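Local coordinates for protein prolyl oligopeptidase (Galerina marginata, PDB 5N4B) that cleaves peptide bonds on the C-terminal side of proline and also macrocyclises peptides in the biosynthesis of the amanitin toxins, at residues I493-Y497 with F554-A558; V572-A578 with F596-E602. The protein carries 1 engineered substitution. All coordinates share one frame; numbering follows the deposited sequence.

Contact 1: residues I493-Y497 with F554-A558; sequences IQYGY and FIAAA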
loop_
_atom_site.group_PDB
_atom_site.type_symbol
_atom_site.label_atom_id
_atom_site.label_comp_id
_atom_site.label_asym_id
_atom_site.label_seq_id
_atom_site.Cartn_x
_atom_site.Cartn_y
_atom_site.Cartn_z
ATOM N N ILE A 493 -17.334 4.684 -11.575
ATOM C CA ILE A 493 -16.774 4.159 -10.343
ATOM C C ILE A 493 -15.727 5.138 -9.877
ATOM O O ILE A 493 -14.772 5.441 -10.610
ATOM C CB ILE A 493 -16.238 2.745 -10.464
ATOM C CG1 ILE A 493 -17.449 1.801 -10.419
ATOM C CG2 ILE A 493 -15.315 2.461 -9.325
ATOM C CD1 ILE A 493 -18.359 1.819 -11.529
ATOM N N GLN A 494 -15.934 5.659 -8.676
ATOM C CA GLN A 494 -15.092 6.689 -8.082
ATOM C C GLN A 494 -14.342 6.073 -6.912
ATOM O O GLN A 494 -14.959 5.561 -5.965
ATOM C CB GLN A 494 -15.937 7.881 -7.639
ATOM C CG GLN A 494 -15.181 8.997 -7.005
ATOM C CD GLN A 494 -16.046 10.140 -6.617
ATOM O OE1 GLN A 494 -16.763 10.669 -7.459
ATOM N NE2 GLN A 494 -16.043 10.517 -5.346
ATOM N N TYR A 495 -13.023 6.128 -6.983
ATOM C CA TYR A 495 -12.154 5.425 -6.055
ATOM C C TYR A 495 -11.381 6.425 -5.234
ATOM O O TYR A 495 -10.948 7.453 -5.754
ATOM C CB TYR A 495 -11.156 4.570 -6.856
ATOM C CG TYR A 495 -10.256 3.705 -6.029
ATOM C CD1 TYR A 495 -10.776 2.682 -5.257
ATOM C CD2 TYR A 495 -8.907 3.910 -6.005
ATOM C CE1 TYR A 495 -9.960 1.883 -4.449
ATOM C CE2 TYR A 495 -8.076 3.117 -5.210
ATOM C CZ TYR A 495 -8.616 2.107 -4.433
ATOM O OH TYR A 495 -7.803 1.304 -3.641
ATOM N N GLY A 496 -11.175 6.132 -3.966
ATOM C CA GLY A 496 -10.380 7.006 -3.130
ATOM C C GLY A 496 -9.740 6.290 -1.959
ATOM O O GLY A 496 -10.122 5.182 -1.579
ATOM N N TYR A 497 -8.764 6.985 -1.380
ATOM C CA TYR A 497 -8.110 6.551 -0.150
ATOM C C TYR A 497 -8.227 7.687 0.855
ATOM O O TYR A 497 -9.021 7.580 1.794
ATOM C CB TYR A 497 -6.661 6.122 -0.403
ATOM C CG TYR A 497 -5.984 5.585 0.814
ATOM C CD1 TYR A 497 -6.289 4.304 1.305
ATOM C CD2 TYR A 497 -5.017 6.327 1.493
ATOM C CE1 TYR A 497 -5.633 3.806 2.422
ATOM C CE2 TYR A 497 -4.381 5.829 2.593
ATOM C CZ TYR A 497 -4.687 4.571 3.061
ATOM O OH TYR A 497 -4.021 4.048 4.161
ATOM N N PHE A 554 -14.378 14.411 -1.540
ATOM C CA PHE A 554 -14.833 13.207 -2.230
ATOM C C PHE A 554 -16.289 13.338 -2.668
ATOM O O PHE A 554 -16.651 12.966 -3.799
ATOM C CB PHE A 554 -14.640 11.992 -1.321
ATOM C CG PHE A 554 -14.597 10.661 -2.033
ATOM C CD1 PHE A 554 -13.614 10.359 -2.943
ATOM C CD2 PHE A 554 -15.477 9.666 -1.665
ATOM C CE1 PHE A 554 -13.549 9.112 -3.552
ATOM C CE2 PHE A 554 -15.436 8.424 -2.269
ATOM C CZ PHE A 554 -14.493 8.153 -3.211
ATOM N N ILE A 555 -17.125 13.900 -1.806
ATOM C CA ILE A 555 -18.512 14.137 -2.169
ATOM C C ILE A 555 -18.637 15.163 -3.305
ATOM O O ILE A 555 -19.390 14.973 -4.271
ATOM C CB ILE A 555 -19.304 14.539 -0.916
ATOM C CG1 ILE A 555 -19.404 13.353 0.035
ATOM C CG2 ILE A 555 -20.674 15.069 -1.335
ATOM C CD1 ILE A 555 -19.812 13.760 1.449
ATOM N N ALA A 556 -17.850 16.242 -3.236
ATOM C CA ALA A 556 -17.864 17.222 -4.320
ATOM C C ALA A 556 -17.442 16.617 -5.662
ATOM O O ALA A 556 -17.940 17.018 -6.736
ATOM C CB ALA A 556 -17.019 18.437 -3.954
ATOM N N ALA A 557 -16.511 15.663 -5.650
ATOM C CA ALA A 557 -16.109 15.027 -6.895
ATOM C C ALA A 557 -17.294 14.309 -7.534
ATOM O O ALA A 557 -17.516 14.406 -8.744
ATOM C CB ALA A 557 -14.964 14.058 -6.619
ATOM N N ALA A 558 -18.065 13.587 -6.734
ATOM C CA ALA A 558 -19.207 12.839 -7.262
ATOM C C ALA A 558 -20.279 13.784 -7.770
ATOM O O ALA A 558 -20.889 13.525 -8.812
ATOM C CB ALA A 558 -19.758 11.913 -6.172
#
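In the alpha/beta-hydrolase domain of this S9A peptidase, helix 548-563 packs on the central sheet, and Q494 of strand 492-495 meets F554, A557 and A558 on that helix. The short strand and helix segments run nearly antiparallel, with their axes 10.0 Å apart at closest approach, a gap into which the long Q494 side chain reaches as far as the helix backbone. Its chain is fully extended: CG lies anti to the backbone N and the next torsion is also trans, which carries the amide up to the helix backbone. There Q494 NE2 donates to F554 O at 3.0 Å, but the bond is bent, with 141° at the hydrogen, and the donor sits 32° out of the carbonyl plane. The same nitrogen lies over the centre of the F554 ring, 3.3 Å above its plane, and the amide stands almost upright on the ring, the two planes being 84° apart. On the other side of the amide, Q494 OE1 rests 3.3 Å from A558 CA and 3.5 Å from A558 CB; its approach to the A558 backbone N is too poorly angled to count as a hydrogen bond. F554 also turns its edge to the carbonyl of Y495, CE1 to O 3.8 Å, and the same CE1 lies 3.8 Å from G496 CA. I574 of the neighbouring strand 572-577 touches both Q494 and F554. A buried amide is thus tied to a helix carbonyl that also accepts a weak bond from A558 N, while the aromatic face beneath NE2 probably adds a favourable electrostatic contribution.

Contact 2: residues V572-A578 with F596-E602; sequences VAINGAA and FGAAVPE. Engineered in segment 572-578: A578 (natural residue Ser).
Strands 572-577 and 598-602 lie side by side in parallel, 3° apart in direction with axes 4.7 Å apart, as the two strands of a beta-alpha-beta unit whose crossover is helix 579-590. The ladder alternates between the strands: I574 N donates to A598 O (3.0 Å), V600 N to I574 O, E602 N to G576 O, and A578 N, of the engineered alanine at the charge-relay serine position, to E602 O; G576 N to V600 O is weak. Before the ladder, G597 N closes on V572 O at 2.8 Å. I574 and F596 pack on the face of the sheet that carries A599. I574 CG1 stands between the backbone N and the carbonyl carbon, and from it CD1 reaches over the F596 ring, 3.8 Å from the centroid and only 4° off the normal, a CH-pi contact; CG2 touches CE1 of the same ring. On the other face, toward the strands' C-terminal ends, N575 and E602 bring polar groups together. K715 reaches both N575 OD1 and E602 OE2, the latter as a salt bridge, and E602 OE1 bonds to a polar side chain of the bound peptide. N575 ND2 spends its two hydrogens on V600 O (2.8 Å) and E602 OE2 (2.9 Å), the latter nearly straight at 175° and on the anti side of the carboxylate, somewhat out of its plane.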
loop_
_atom_site.group_PDB
_atom_site.type_symbol
_atom_site.label_atom_id
_atom_site.label_comp_id
_atom_site.label_asym_id
_atom_site.label_seq_id
_atom_site.Cartn_x
_atom_site.Cartn_y
_atom_site.Cartn_z
ATOM N N VAL A 572 -23.085 7.185 -9.871
ATOM C CA VAL A 572 -21.723 7.207 -9.319
ATOM C C VAL A 572 -21.659 6.203 -8.177
ATOM O O VAL A 572 -22.382 6.329 -7.189
ATOM C CB VAL A 572 -21.307 8.592 -8.818
ATOM C CG1 VAL A 572 -19.876 8.527 -8.327
ATOM C CG2 VAL A 572 -21.463 9.680 -9.903
ATOM N N ALA A 573 -20.805 5.211 -8.305
ATOM C CA ALA A 573 -20.520 4.231 -7.275
ATOM C C ALA A 573 -19.175 4.564 -6.669
ATOM O O ALA A 573 -18.301 5.092 -7.363
ATOM C CB ALA A 573 -20.457 2.824 -7.842
ATOM N N ILE A 574 -19.005 4.278 -5.394
ATOM C CA ILE A 574 -17.750 4.577 -4.712
ATOM C C ILE A 574 -17.140 3.327 -4.110
ATOM O O ILE A 574 -17.846 2.402 -3.675
ATOM C CB ILE A 574 -17.870 5.698 -3.658
ATOM C CG1 ILE A 574 -18.974 5.419 -2.663
ATOM C CG2 ILE A 574 -18.069 7.067 -4.341
ATOM C CD1 ILE A 574 -19.063 6.448 -1.499
ATOM N N ASN A 575 -15.803 3.321 -4.061
ATOM C CA ASN A 575 -15.032 2.183 -3.592
ATOM C C ASN A 575 -13.734 2.687 -2.979
ATOM O O ASN A 575 -13.169 3.691 -3.435
ATOM C CB ASN A 575 -14.764 1.259 -4.797
ATOM C CG ASN A 575 -13.913 0.034 -4.496
ATOM O OD1 ASN A 575 -12.972 -0.243 -5.253
ATOM N ND2 ASN A 575 -14.227 -0.712 -3.461
ATOM N N GLY A 576 -13.283 1.990 -1.927
ATOM C CA GLY A 576 -12.012 2.291 -1.276
ATOM C C GLY A 576 -11.777 1.260 -0.198
ATOM O O GLY A 576 -12.697 0.536 0.195
ATOM N N ALA A 577 -10.517 1.157 0.207
ATOM C CA ALA A 577 -10.096 0.165 1.178
ATOM C C ALA A 577 -9.316 0.809 2.315
ATOM O O ALA A 577 -8.546 1.747 2.115
ATOM C CB ALA A 577 -9.215 -0.917 0.520
ATOM N N ALA A 578 -9.499 0.268 3.521
ATOM C CA ALA A 578 -8.793 0.714 4.734
ATOM C C ALA A 578 -9.213 2.142 5.024
ATOM O O ALA A 578 -10.411 2.357 5.289
ATOM C CB ALA A 578 -7.287 0.420 4.653
ATOM N N PHE A 596 -24.885 8.938 -4.344
ATOM C CA PHE A 596 -24.222 7.732 -4.803
ATOM C C PHE A 596 -25.252 6.684 -5.149
ATOM O O PHE A 596 -26.297 6.605 -4.511
ATOM C CB PHE A 596 -23.344 7.193 -3.686
ATOM C CG PHE A 596 -22.344 8.180 -3.177
ATOM C CD1 PHE A 596 -21.317 8.592 -3.996
ATOM C CD2 PHE A 596 -22.413 8.703 -1.913
ATOM C CE1 PHE A 596 -20.385 9.520 -3.568
ATOM C CE2 PHE A 596 -21.465 9.634 -1.453
ATOM C CZ PHE A 596 -20.453 10.026 -2.295
ATOM N N GLY A 597 -24.927 5.870 -6.147
ATOM C CA GLY A 597 -25.770 4.758 -6.560
ATOM C C GLY A 597 -25.342 3.427 -5.989
ATOM O O GLY A 597 -26.129 2.481 -6.012
ATOM N N ALA A 598 -24.111 3.324 -5.484
ATOM C CA ALA A 598 -23.629 2.092 -4.887
ATOM C C ALA A 598 -22.383 2.417 -4.090
ATOM O O ALA A 598 -21.675 3.382 -4.383
ATOM C CB ALA A 598 -23.282 1.013 -5.900
ATOM N N ALA A 599 -22.095 1.565 -3.110
ATOM C CA ALA A 599 -20.953 1.785 -2.243
ATOM C C ALA A 599 -20.323 0.464 -1.845
ATOM O O ALA A 599 -21.024 -0.456 -1.413
ATOM C CB ALA A 599 -21.377 2.560 -0.989
ATOM N N VAL A 600 -18.998 0.370 -1.972
ATOM C CA VAL A 600 -18.238 -0.852 -1.637
ATOM C C VAL A 600 -17.050 -0.451 -0.765
ATOM O O VAL A 600 -15.958 -0.153 -1.284
ATOM C CB VAL A 600 -17.830 -1.678 -2.867
ATOM C CG1 VAL A 600 -17.032 -2.901 -2.389
ATOM C CG2 VAL A 600 -19.053 -2.088 -3.607
ATOM N N PRO A 601 -17.223 -0.378 0.569
ATOM C CA PRO A 601 -16.087 -0.156 1.477
ATOM C C PRO A 601 -15.417 -1.467 1.812
ATOM O O PRO A 601 -16.102 -2.419 2.210
ATOM C CB PRO A 601 -16.748 0.483 2.699
ATOM C CG PRO A 601 -18.136 -0.119 2.694
ATOM C CD PRO A 601 -18.512 -0.432 1.284
ATOM N N GLU A 602 -14.097 -1.529 1.682
ATOM C CA GLU A 602 -13.317 -2.764 1.889
ATOM C C GLU A 602 -12.415 -2.600 3.113
ATOM O O GLU A 602 -11.579 -1.707 3.159
ATOM C CB GLU A 602 -12.478 -3.094 0.658
ATOM C CG GLU A 602 -13.290 -3.235 -0.601
ATOM C CD GLU A 602 -12.429 -3.533 -1.833
ATOM O OE1 GLU A 602 -11.364 -4.204 -1.685
ATOM O OE2 GLU A 602 -12.810 -3.184 -2.950
#

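Overall arrangement
Contacts 1 and 2 adjoin within one sheet, their centres about 9 Å apart, because strands 492-495 and 572-577 are neighbours in it. Q494 N lies 2.8 Å from A573 O and Q494 O lies 3.1 Å from N575 N, both probable hydrogen bonds. Contact 1 thus fastens a helix to the strand beside contact 2. Both lie near the catalytic centre. Contact 2 ends at A578, the engineered replacement of the charge-relay serine, at the N-cap of helix 579-590; the A578 side chain is about 7 Å from that of D662. From contact 1, the Y495 side chain is about 8 Å from that of A578, and its hydroxyl bonds to the backbone of the bound peptide.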